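Local coordinates for protein prepilin (Salmonella typhi, PDB 3FHV) that probably builds the type IVb pilus as its pilin subunit and interacts with the cystic fibrosis transmembrane conductance regulator in adhesion to host cells, at residues V102-G107 with N148-N153; I22-G27 with Y31-G36; S62-L65 with G71-V74; I117-N122 with A127-E132. One frame throughout, in Å; residues are numbered along the deposited sequence.

Interaction 1 (V102-G107 with N148-N153)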
loop_
_atom_site.group_PDB
_atom_site.type_symbol
_atom_site.label_atom_id
_atom_site.label_comp_id
_atom_site.label_asym_id
_atom_site.label_seq_id
_atom_site.Cartn_x
_atom_site.Cartn_y
_atom_site.Cartn_z
ATOM N N VAL A 102 14.370 17.548 4.456
ATOM C CA VAL A 102 15.643 17.048 3.953
ATOM C C VAL A 102 15.624 15.543 3.725
ATOM O O VAL A 102 16.057 15.059 2.678
ATOM C CB VAL A 102 16.797 17.377 4.916
ATOM C CG1 VAL A 102 18.089 16.734 4.411
ATOM C CG2 VAL A 102 16.964 18.892 5.023
ATOM N N SER A 103 15.124 14.800 4.706
ATOM C CA SER A 103 15.077 13.347 4.585
ATOM C C SER A 103 14.084 12.867 3.524
ATOM O O SER A 103 14.357 11.915 2.803
ATOM C CB SER A 103 14.722 12.721 5.934
ATOM O OG SER A 103 13.416 13.093 6.317
ATOM N N ILE A 104 12.932 13.519 3.435
ATOM C CA ILE A 104 11.932 13.125 2.458
ATOM C C ILE A 104 12.348 13.467 1.026
ATOM O O ILE A 104 12.214 12.638 0.119
ATOM C CB ILE A 104 10.576 13.786 2.760
ATOM C CG1 ILE A 104 10.060 13.309 4.127
ATOM C CG2 ILE A 104 9.570 13.438 1.667
ATOM C CD1 ILE A 104 8.865 14.115 4.640
ATOM N N SER A 105 12.849 14.679 0.815
ATOM C CA SER A 105 13.249 15.069 -0.528
ATOM C C SER A 105 14.391 14.190 -1.033
ATOM O O SER A 105 14.357 13.725 -2.173
ATOM C CB SER A 105 13.647 16.557 -0.574
ATOM O OG SER A 105 14.780 16.816 0.230
ATOM N N THR A 106 15.394 13.939 -0.193
ATOM C CA THR A 106 16.501 13.099 -0.634
ATOM C C THR A 106 16.044 11.658 -0.806
ATOM O O THR A 106 16.474 10.967 -1.729
ATOM C CB THR A 106 17.702 13.158 0.338
ATOM O OG1 THR A 106 17.295 12.761 1.655
ATOM C CG2 THR A 106 18.260 14.575 0.383
ATOM N N GLY A 107 15.156 11.210 0.073
ATOM C CA GLY A 107 14.650 9.851 -0.029
ATOM C C GLY A 107 13.899 9.604 -1.330
ATOM O O GLY A 107 14.073 8.559 -1.968
ATOM N N ASN A 148 8.057 24.228 4.789
ATOM C CA ASN A 148 8.375 23.706 3.466
ATOM C C ASN A 148 7.234 23.055 2.703
ATOM O O ASN A 148 6.395 22.357 3.283
ATOM C CB ASN A 148 9.530 22.705 3.575
ATOM C CG ASN A 148 10.804 23.345 4.081
ATOM O OD1 ASN A 148 11.416 24.153 3.390
ATOM N ND2 ASN A 148 11.212 22.986 5.301
ATOM N N THR A 149 7.208 23.309 1.395
ATOM C CA THR A 149 6.228 22.714 0.496
ATOM C C THR A 149 7.033 21.817 -0.448
ATOM O O THR A 149 7.939 22.288 -1.125
ATOM C CB THR A 149 5.500 23.774 -0.364
ATOM O OG1 THR A 149 4.805 24.685 0.488
ATOM C CG2 THR A 149 4.492 23.107 -1.307
ATOM N N LEU A 150 6.707 20.530 -0.480
ATOM C CA LEU A 150 7.398 19.590 -1.352
ATOM C C LEU A 150 6.420 19.145 -2.425
ATOM O O LEU A 150 5.234 18.944 -2.150
ATOM C CB LEU A 150 7.889 18.365 -0.560
ATOM C CG LEU A 150 8.990 18.563 0.498
ATOM C CD1 LEU A 150 9.293 17.231 1.202
ATOM C CD2 LEU A 150 10.242 19.087 -0.176
ATOM N N VAL A 151 6.903 19.029 -3.655
ATOM C CA VAL A 151 6.052 18.565 -4.743
ATOM C C VAL A 151 6.765 17.441 -5.479
ATOM O O VAL A 151 7.933 17.570 -5.833
ATOM C CB VAL A 151 5.723 19.690 -5.757
ATOM C CG1 VAL A 151 4.731 19.169 -6.791
ATOM C CG2 VAL A 151 5.139 20.896 -5.039
ATOM N N PHE A 152 6.059 16.335 -5.689
ATOM C CA PHE A 152 6.621 15.192 -6.389
ATOM C C PHE A 152 5.862 15.021 -7.705
ATOM O O PHE A 152 4.643 14.834 -7.711
ATOM C CB PHE A 152 6.497 13.942 -5.511
ATOM C CG PHE A 152 6.951 14.161 -4.091
ATOM C CD1 PHE A 152 8.239 14.617 -3.818
ATOM C CD2 PHE A 152 6.087 13.923 -3.028
ATOM C CE1 PHE A 152 8.660 14.838 -2.501
ATOM C CE2 PHE A 152 6.491 14.137 -1.716
ATOM C CZ PHE A 152 7.783 14.596 -1.445
ATOM N N ASN A 153 6.590 15.086 -8.815
ATOM C CA ASN A 153 5.995 14.897 -10.133
ATOM C C ASN A 153 6.229 13.491 -10.674
ATOM O O ASN A 153 7.000 12.717 -10.106
ATOM C CB ASN A 153 6.535 15.936 -11.117
ATOM C CG ASN A 153 5.908 17.303 -10.924
ATOM O OD1 ASN A 153 6.402 18.122 -10.148
ATOM N ND2 ASN A 153 4.813 17.557 -11.631
#
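L150 and F152 reach across from strand 148-153 to I104 and S105 of helix 102-107, a worked case of how a helix is packed on a sheet through very few apolar side chains. The two short axes run almost alike, 14° apart and 10.0 Å at closest, and nothing but carbon contact joins them. L150 comes first along the strand and spreads its two methyls along the helix. CD1 lies 3.8 Å from CG2 of I104 and 4.0 Å from CB of the same residue, while CD2 comes within 4.3 Å of CB of S105. Two residues on, F152 brings the outermost atom of its ring, CZ, to 3.8 Å from CG2 of I104, the methyl standing obliquely to the ring. One methyl of I104 is thus shared by two strand residues; with chi1 at -63°, CG2 is anti to the backbone N and CG1 lies beside that N. The hydroxyl of S105, buried with these carbons, is satisfied by the carbonyl of C101, one turn earlier. In the wider fold, helix 98-111 lies over the antiparallel sheet: S105 also touches I119 of strand 116-119 and A134 of helix 131-137, and the F152 ring meets Y14 of helix 8-25, its plane turned about 50° to the tyrosine's. At the start of strand 148-154, the side-chain amide of N148 accepts from the backbone N of T139 and donates to the carbonyl of V96 in the neighbouring strand 88-96.

Interaction 2 (I22-G27 with Y31-G36)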
loop_
_atom_site.group_PDB
_atom_site.type_symbol
_atom_site.label_atom_id
_atom_site.label_comp_id
_atom_site.label_asym_id
_atom_site.label_seq_id
_atom_site.Cartn_x
_atom_site.Cartn_y
_atom_site.Cartn_z
ATOM N N ILE A 22 -0.687 5.973 -9.935
ATOM C CA ILE A 22 -0.309 5.521 -11.273
ATOM C C ILE A 22 -1.221 4.355 -11.670
ATOM O O ILE A 22 -1.703 4.286 -12.805
ATOM C CB ILE A 22 1.174 5.084 -11.311
ATOM C CG1 ILE A 22 2.068 6.326 -11.226
ATOM C CG2 ILE A 22 1.467 4.298 -12.589
ATOM C CD1 ILE A 22 3.506 6.041 -10.858
ATOM N N GLY A 23 -1.476 3.456 -10.724
ATOM C CA GLY A 23 -2.343 2.318 -10.996
ATOM C C GLY A 23 -3.749 2.767 -11.365
ATOM O O GLY A 23 -4.347 2.257 -12.316
ATOM N N MET A 24 -4.279 3.728 -10.616
ATOM C CA MET A 24 -5.617 4.248 -10.878
ATOM C C MET A 24 -5.699 4.976 -12.218
ATOM O O MET A 24 -6.668 4.816 -12.954
ATOM C CB MET A 24 -6.047 5.206 -9.763
ATOM C CG MET A 24 -7.407 5.849 -9.989
ATOM S SD MET A 24 -7.918 6.949 -8.649
ATOM C CE MET A 24 -7.194 8.459 -9.147
ATOM N N MET A 25 -4.686 5.774 -12.535
ATOM C CA MET A 25 -4.696 6.527 -13.786
ATOM C C MET A 25 -4.627 5.655 -15.034
ATOM O O MET A 25 -5.120 6.042 -16.094
ATOM C CB MET A 25 -3.562 7.559 -13.793
ATOM C CG MET A 25 -3.764 8.699 -12.804
ATOM S SD MET A 25 -5.288 9.630 -13.106
ATOM C CE MET A 25 -6.445 8.692 -12.198
ATOM N N LYS A 26 -4.024 4.479 -14.915
ATOM C CA LYS A 26 -3.930 3.576 -16.057
ATOM C C LYS A 26 -5.323 3.142 -16.508
ATOM O O LYS A 26 -5.509 2.705 -17.644
ATOM C CB LYS A 26 -3.098 2.341 -15.697
ATOM C CG LYS A 26 -1.625 2.634 -15.523
ATOM C CD LYS A 26 -0.829 1.364 -15.275
ATOM C CE LYS A 26 0.657 1.673 -15.166
ATOM N NZ LYS A 26 1.455 0.460 -14.852
ATOM N N GLY A 27 -6.296 3.273 -15.613
ATOM C CA GLY A 27 -7.657 2.883 -15.933
ATOM C C GLY A 27 -8.548 4.010 -16.424
ATOM O O GLY A 27 -9.686 3.767 -16.823
ATOM N N TYR A 31 -11.290 10.995 -20.122
ATOM C CA TYR A 31 -11.567 12.056 -19.163
ATOM C C TYR A 31 -10.362 12.295 -18.270
ATOM O O TYR A 31 -9.430 11.495 -18.244
ATOM C CB TYR A 31 -12.802 11.718 -18.318
ATOM C CG TYR A 31 -12.665 10.499 -17.436
ATOM C CD1 TYR A 31 -12.324 10.619 -16.088
ATOM C CD2 TYR A 31 -12.887 9.221 -17.947
ATOM C CE1 TYR A 31 -12.208 9.495 -15.271
ATOM C CE2 TYR A 31 -12.774 8.093 -17.142
ATOM C CZ TYR A 31 -12.433 8.234 -15.808
ATOM O OH TYR A 31 -12.304 7.109 -15.026
ATOM N N ALA A 32 -10.380 13.406 -17.544
ATOM C CA ALA A 32 -9.274 13.740 -16.663
ATOM C C ALA A 32 -9.748 14.562 -15.479
ATOM O O ALA A 32 -10.802 15.208 -15.532
ATOM C CB ALA A 32 -8.212 14.514 -17.439
ATOM N N PHE A 33 -8.961 14.536 -14.407
ATOM C CA PHE A 33 -9.297 15.303 -13.222
ATOM C C PHE A 33 -8.949 16.760 -13.509
ATOM O O PHE A 33 -7.953 17.045 -14.175
ATOM C CB PHE A 33 -8.507 14.782 -12.013
ATOM C CG PHE A 33 -8.915 13.403 -11.577
ATOM C CD1 PHE A 33 -10.127 13.194 -10.930
ATOM C CD2 PHE A 33 -8.096 12.310 -11.829
ATOM C CE1 PHE A 33 -10.517 11.918 -10.542
ATOM C CE2 PHE A 33 -8.480 11.032 -11.447
ATOM C CZ PHE A 33 -9.691 10.834 -10.804
ATOM N N THR A 34 -9.787 17.675 -13.031
ATOM C CA THR A 34 -9.561 19.099 -13.246
ATOM C C THR A 34 -9.212 19.828 -11.949
ATOM O O THR A 34 -9.033 21.042 -11.938
ATOM C CB THR A 34 -10.800 19.771 -13.879
ATOM O OG1 THR A 34 -11.913 19.670 -12.987
ATOM C CG2 THR A 34 -11.155 19.094 -15.193
ATOM N N SER A 35 -9.125 19.089 -10.851
ATOM C CA SER A 35 -8.775 19.705 -9.575
ATOM C C SER A 35 -8.197 18.676 -8.618
ATOM O O SER A 35 -8.573 17.498 -8.650
ATOM C CB SER A 35 -9.996 20.356 -8.926
ATOM O OG SER A 35 -10.835 19.382 -8.331
ATOM N N GLY A 36 -7.284 19.127 -7.766
ATOM C CA GLY A 36 -6.685 18.226 -6.801
ATOM C C GLY A 36 -7.710 17.735 -5.793
ATOM O O GLY A 36 -7.653 16.592 -5.350
#
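M24 and M25 meet F33 although the backbones stay well apart: the closest alpha carbons, CA of M25 and CA of A32, are 9.0 Å from each other, so the long side chains must span the interval. The two methionines do this differently. M24 leaves the helix with CG anti to its backbone N (chi1 177°), runs out straight and bends only at the last torsion, which brings its methyl obliquely to two ring atoms; CE is 3.7 Å from CE2 and 3.8 Å from CZ of F33. M25 is folded at two successive torsions, and its sulfur arrives at the ring's rim. SD is 5.1 Å from the centroid of the F33 ring and 88° off the ring normal, hence in the plane, with CE2 as its nearest ring atom at 3.9 Å. Helix 36-45 completes the cluster, M39 and T42 touching F33 and L43 touching M24. Just after F33, S35 holds the N-cap of that helix, its OG accepting from the backbone N of K38. This is an edge-on Met-aromatic contact within a small surface cluster, joining the loop between helices 8-25 and 36-45 to the end of the first.

Interaction 3 (S62-L65 with G71-V74)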
loop_
_atom_site.group_PDB
_atom_site.type_symbol
_atom_site.label_atom_id
_atom_site.label_comp_id
_atom_site.label_asym_id
_atom_site.label_seq_id
_atom_site.Cartn_x
_atom_site.Cartn_y
_atom_site.Cartn_z
ATOM N N SER A 62 -15.789 14.513 -0.413
ATOM C CA SER A 62 -14.975 15.692 -0.131
ATOM C C SER A 62 -13.919 15.380 0.926
ATOM O O SER A 62 -13.659 16.181 1.824
ATOM C CB SER A 62 -15.857 16.850 0.347
ATOM O OG SER A 62 -16.694 17.316 -0.698
ATOM N N ALA A 63 -13.314 14.204 0.810
ATOM C CA ALA A 63 -12.283 13.790 1.743
ATOM C C ALA A 63 -10.983 14.525 1.448
ATOM O O ALA A 63 -10.639 14.758 0.283
ATOM C CB ALA A 63 -12.064 12.291 1.639
ATOM N N THR A 64 -10.270 14.889 2.509
ATOM C CA THR A 64 -8.993 15.572 2.378
ATOM C C THR A 64 -7.896 14.732 3.029
ATOM O O THR A 64 -8.163 13.910 3.915
ATOM C CB THR A 64 -9.042 16.966 3.014
ATOM O OG1 THR A 64 -9.656 16.885 4.306
ATOM C CG2 THR A 64 -9.838 17.912 2.133
ATOM N N LEU A 65 -6.663 14.950 2.587
ATOM C CA LEU A 65 -5.510 14.193 3.069
ATOM C C LEU A 65 -4.546 15.104 3.818
ATOM O O LEU A 65 -4.349 16.252 3.430
ATOM C CB LEU A 65 -4.813 13.571 1.860
ATOM C CG LEU A 65 -3.885 12.384 2.064
ATOM C CD1 LEU A 65 -4.641 11.246 2.744
ATOM C CD2 LEU A 65 -3.360 11.947 0.706
ATOM N N GLY A 71 -0.139 19.380 7.803
ATOM C CA GLY A 71 -0.096 20.126 6.553
ATOM C C GLY A 71 -0.900 19.339 5.531
ATOM O O GLY A 71 -0.900 18.105 5.550
ATOM N N GLN A 72 -1.580 20.025 4.620
ATOM C CA GLN A 72 -2.393 19.312 3.642
ATOM C C GLN A 72 -1.586 18.622 2.544
ATOM O O GLN A 72 -0.532 19.109 2.128
ATOM C CB GLN A 72 -3.423 20.266 3.016
ATOM C CG GLN A 72 -4.411 19.566 2.085
ATOM C CD GLN A 72 -5.577 20.442 1.661
ATOM O OE1 GLN A 72 -5.491 21.668 1.683
ATOM N NE2 GLN A 72 -6.671 19.809 1.251
ATOM N N ILE A 73 -2.076 17.463 2.107
ATOM C CA ILE A 73 -1.451 16.708 1.022
ATOM C C ILE A 73 -2.483 16.750 -0.103
ATOM O O ILE A 73 -3.660 16.465 0.125
ATOM C CB ILE A 73 -1.215 15.216 1.388
ATOM C CG1 ILE A 73 -0.224 15.093 2.551
ATOM C CG2 ILE A 73 -0.664 14.457 0.161
ATOM C CD1 ILE A 73 -0.096 13.678 3.084
ATOM N N VAL A 74 -2.051 17.122 -1.300
ATOM C CA VAL A 74 -2.960 17.168 -2.439
ATOM C C VAL A 74 -2.352 16.489 -3.666
ATOM O O VAL A 74 -1.203 16.756 -4.033
ATOM C CB VAL A 74 -3.324 18.623 -2.823
ATOM C CG1 VAL A 74 -4.336 18.613 -3.971
ATOM C CG2 VAL A 74 -3.891 19.366 -1.612
HETATM O O HOH W 1 -6.275 16.944 0.586
#
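L65 and I73 make the one direct hydrogen bond and the main apolar contact between the strands, and the leucine can be followed outward atom by atom. Its CB lies 3.6 Å from the carbonyl oxygen of I73, near the backbone. CG of L65 lies 4.0 Å from CB of I73, with the isoleucine's CD1 on the same side and scarcely farther off. CD2, at the tip, settles 3.7 Å from CG2 of I73. With CG roughly anti to the backbone N (chi1 -160°), the CD2 branch is carried to the isoleucine on the sheet face where M52 touches both residues and L17 and Y14 of helix 8-25 touch L65 and I73 respectively. The backbone bond runs from I73 N to L65 O at 2.9 Å, almost straight at 174°, yet the donor stands well above the carbonyl plane. Such a tilt fits strand segments whose directions are only 111° apart, far from regular antiparallel pairing. Where a return bond from L65 N would be expected, a water steps in. It accepts from L65 N and from NE2 of Q72, and donates to O of I73. Q72, extended beyond CG, thus brings its amide to the water, its NE2 also lying 3.8 Å from CG2 of T64, while its CG rests against L65 O. Here the arms of the beta hairpin formed by strands 62-66 and 72-78 diverge within the pilin's antiparallel sheet, with one direct backbone bond and a water in place of the second.

Interaction 4 (I117-N122 with A127-E132)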
loop_
_atom_site.group_PDB
_atom_site.type_symbol
_atom_site.label_atom_id
_atom_site.label_comp_id
_atom_site.label_asym_id
_atom_site.label_seq_id
_atom_site.Cartn_x
_atom_site.Cartn_y
_atom_site.Cartn_z
ATOM N N ILE A 117 11.289 16.626 -8.489
ATOM C CA ILE A 117 11.068 16.919 -7.078
ATOM C C ILE A 117 11.262 18.414 -6.857
ATOM O O ILE A 117 12.275 18.999 -7.278
ATOM C CB ILE A 117 12.069 16.148 -6.185
ATOM C CG1 ILE A 117 11.874 14.642 -6.378
ATOM C CG2 ILE A 117 11.864 16.529 -4.719
ATOM C CD1 ILE A 117 12.942 13.767 -5.708
ATOM N N LYS A 118 10.295 19.030 -6.188
ATOM C CA LYS A 118 10.357 20.458 -5.925
ATOM C C LYS A 118 10.386 20.753 -4.434
ATOM O O LYS A 118 9.608 20.193 -3.665
ATOM C CB LYS A 118 9.143 21.168 -6.518
ATOM C CG LYS A 118 8.853 20.864 -7.973
ATOM C CD LYS A 118 7.675 21.710 -8.451
ATOM C CE LYS A 118 7.319 21.423 -9.903
ATOM N NZ LYS A 118 6.184 22.273 -10.348
ATOM N N ILE A 119 11.289 21.636 -4.033
ATOM C CA ILE A 119 11.375 22.049 -2.635
ATOM C C ILE A 119 11.130 23.547 -2.688
ATOM O O ILE A 119 11.970 24.301 -3.186
ATOM C CB ILE A 119 12.759 21.773 -2.025
ATOM C CG1 ILE A 119 13.071 20.275 -2.091
ATOM C CG2 ILE A 119 12.780 22.232 -0.552
ATOM C CD1 ILE A 119 14.428 19.908 -1.516
ATOM N N ASN A 120 9.966 23.965 -2.199
ATOM C CA ASN A 120 9.584 25.369 -2.226
ATOM C C ASN A 120 9.683 25.850 -3.682
ATOM O O ASN A 120 9.120 25.211 -4.572
ATOM C CB ASN A 120 10.490 26.148 -1.272
ATOM C CG ASN A 120 10.337 25.667 0.169
ATOM O OD1 ASN A 120 11.314 25.522 0.918
ATOM N ND2 ASN A 120 9.100 25.416 0.561
ATOM N N GLY A 121 10.398 26.939 -3.945
ATOM C CA GLY A 121 10.484 27.411 -5.321
ATOM C C GLY A 121 11.614 26.801 -6.137
ATOM O O GLY A 121 12.029 27.375 -7.136
ATOM N N ASN A 122 12.103 25.635 -5.733
ATOM C CA ASN A 122 13.206 24.986 -6.438
ATOM C C ASN A 122 12.735 23.699 -7.097
ATOM O O ASN A 122 12.447 22.722 -6.414
ATOM C CB ASN A 122 14.328 24.690 -5.449
ATOM C CG ASN A 122 14.796 25.935 -4.726
ATOM O OD1 ASN A 122 15.513 26.747 -5.293
ATOM N ND2 ASN A 122 14.377 26.095 -3.475
ATOM N N ALA A 127 15.004 15.192 -11.126
ATOM C CA ALA A 127 14.648 14.294 -10.028
ATOM C C ALA A 127 15.831 13.920 -9.145
ATOM O O ALA A 127 15.833 12.873 -8.487
ATOM C CB ALA A 127 13.977 13.026 -10.576
ATOM N N LYS A 128 16.848 14.771 -9.127
ATOM C CA LYS A 128 17.997 14.501 -8.284
ATOM C C LYS A 128 18.093 15.561 -7.195
ATOM O O LYS A 128 18.237 16.750 -7.477
ATOM C CB LYS A 128 19.292 14.475 -9.103
ATOM C CG LYS A 128 20.524 14.219 -8.240
ATOM C CD LYS A 128 21.803 14.106 -9.048
ATOM C CE LYS A 128 22.998 13.891 -8.123
ATOM N NZ LYS A 128 24.289 13.778 -8.861
ATOM N N VAL A 129 17.985 15.129 -5.944
ATOM C CA VAL A 129 18.093 16.048 -4.823
ATOM C C VAL A 129 19.055 15.417 -3.824
ATOM O O VAL A 129 18.810 14.318 -3.329
ATOM C CB VAL A 129 16.728 16.300 -4.131
ATOM C CG1 VAL A 129 16.928 17.186 -2.901
ATOM C CG2 VAL A 129 15.762 16.972 -5.092
ATOM N N THR A 130 20.157 16.111 -3.555
ATOM C CA THR A 130 21.174 15.636 -2.618
ATOM C C THR A 130 20.932 16.223 -1.234
ATOM O O THR A 130 20.197 17.192 -1.082
ATOM C CB THR A 130 22.593 16.062 -3.063
ATOM O OG1 THR A 130 22.624 17.486 -3.236
ATOM C CG2 THR A 130 22.987 15.378 -4.375
ATOM N N ALA A 131 21.560 15.628 -0.226
ATOM C CA ALA A 131 21.413 16.104 1.137
ATOM C C ALA A 131 21.911 17.544 1.188
ATOM O O ALA A 131 21.349 18.378 1.889
ATOM C CB ALA A 131 22.225 15.219 2.091
ATOM N N GLU A 132 22.964 17.835 0.430
ATOM C CA GLU A 132 23.521 19.182 0.412
ATOM C C GLU A 132 22.522 20.174 -0.171
ATOM O O GLU A 132 22.380 21.282 0.336
ATOM C CB GLU A 132 24.820 19.229 -0.399
ATOM C CG GLU A 132 26.006 18.513 0.232
ATOM C CD GLU A 132 25.834 17.012 0.277
ATOM O OE1 GLU A 132 25.071 16.477 -0.555
ATOM O OE2 GLU A 132 26.474 16.362 1.133
#
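I117 and I119 belong to one arm of a tight beta hairpin, and both press on V129 in the loop that leads into helix 131-137. The valine's two methyls divide the work. CG2 sits 3.9 Å from CB of I117 and equally near that residue's CG2, while CG1 meets CD1 of I119 at 3.9 Å. Chi1 of 176° puts CG1 anti to the valine N, and the two methyls thus fork toward successive inward-facing residues of the strand. CD1 of I117 goes on past V129 to approach O of A127 at 4.1 Å. The hairpin is closed by a type II' turn, with I119 N bonded to N122 O and N122 N to I119 O, each at 2.9 Å. ND2 of N122 adds a third, rather bent bond to I119 O (3.0 Å, 146°), so that one carbonyl takes two donors from N122, its backbone N and its ND2. Beyond V129, T130 N-caps the helix through its OG1 and the backbone N of I133. I119 also touches C101 and C138, and both segments fall between these two cysteines, whose disulfide bounds the D-region characteristic of type IV pilins.

Interactions 1 and 4 share one core: their centres are about 7 Å apart, and interaction 4 is nested in the chain segment that interaction 1 closes. Neighbouring strands bind them together, with V151 O and K118 N 2.8 Å apart and T149 O and N120 N also at 2.8 Å, both probable hydrogen bonds. Interaction 3 reaches the same sheet on the opposite side of the chain's centre, about 17 Å from interaction 1 between centres and about 22 Å from interaction 4. Interaction 2 stands at the surface; it touches interaction 3 where CA of G36 lies 3.7 Å from CG1 of V74, but its centre is about 25 Å from that of interaction 4.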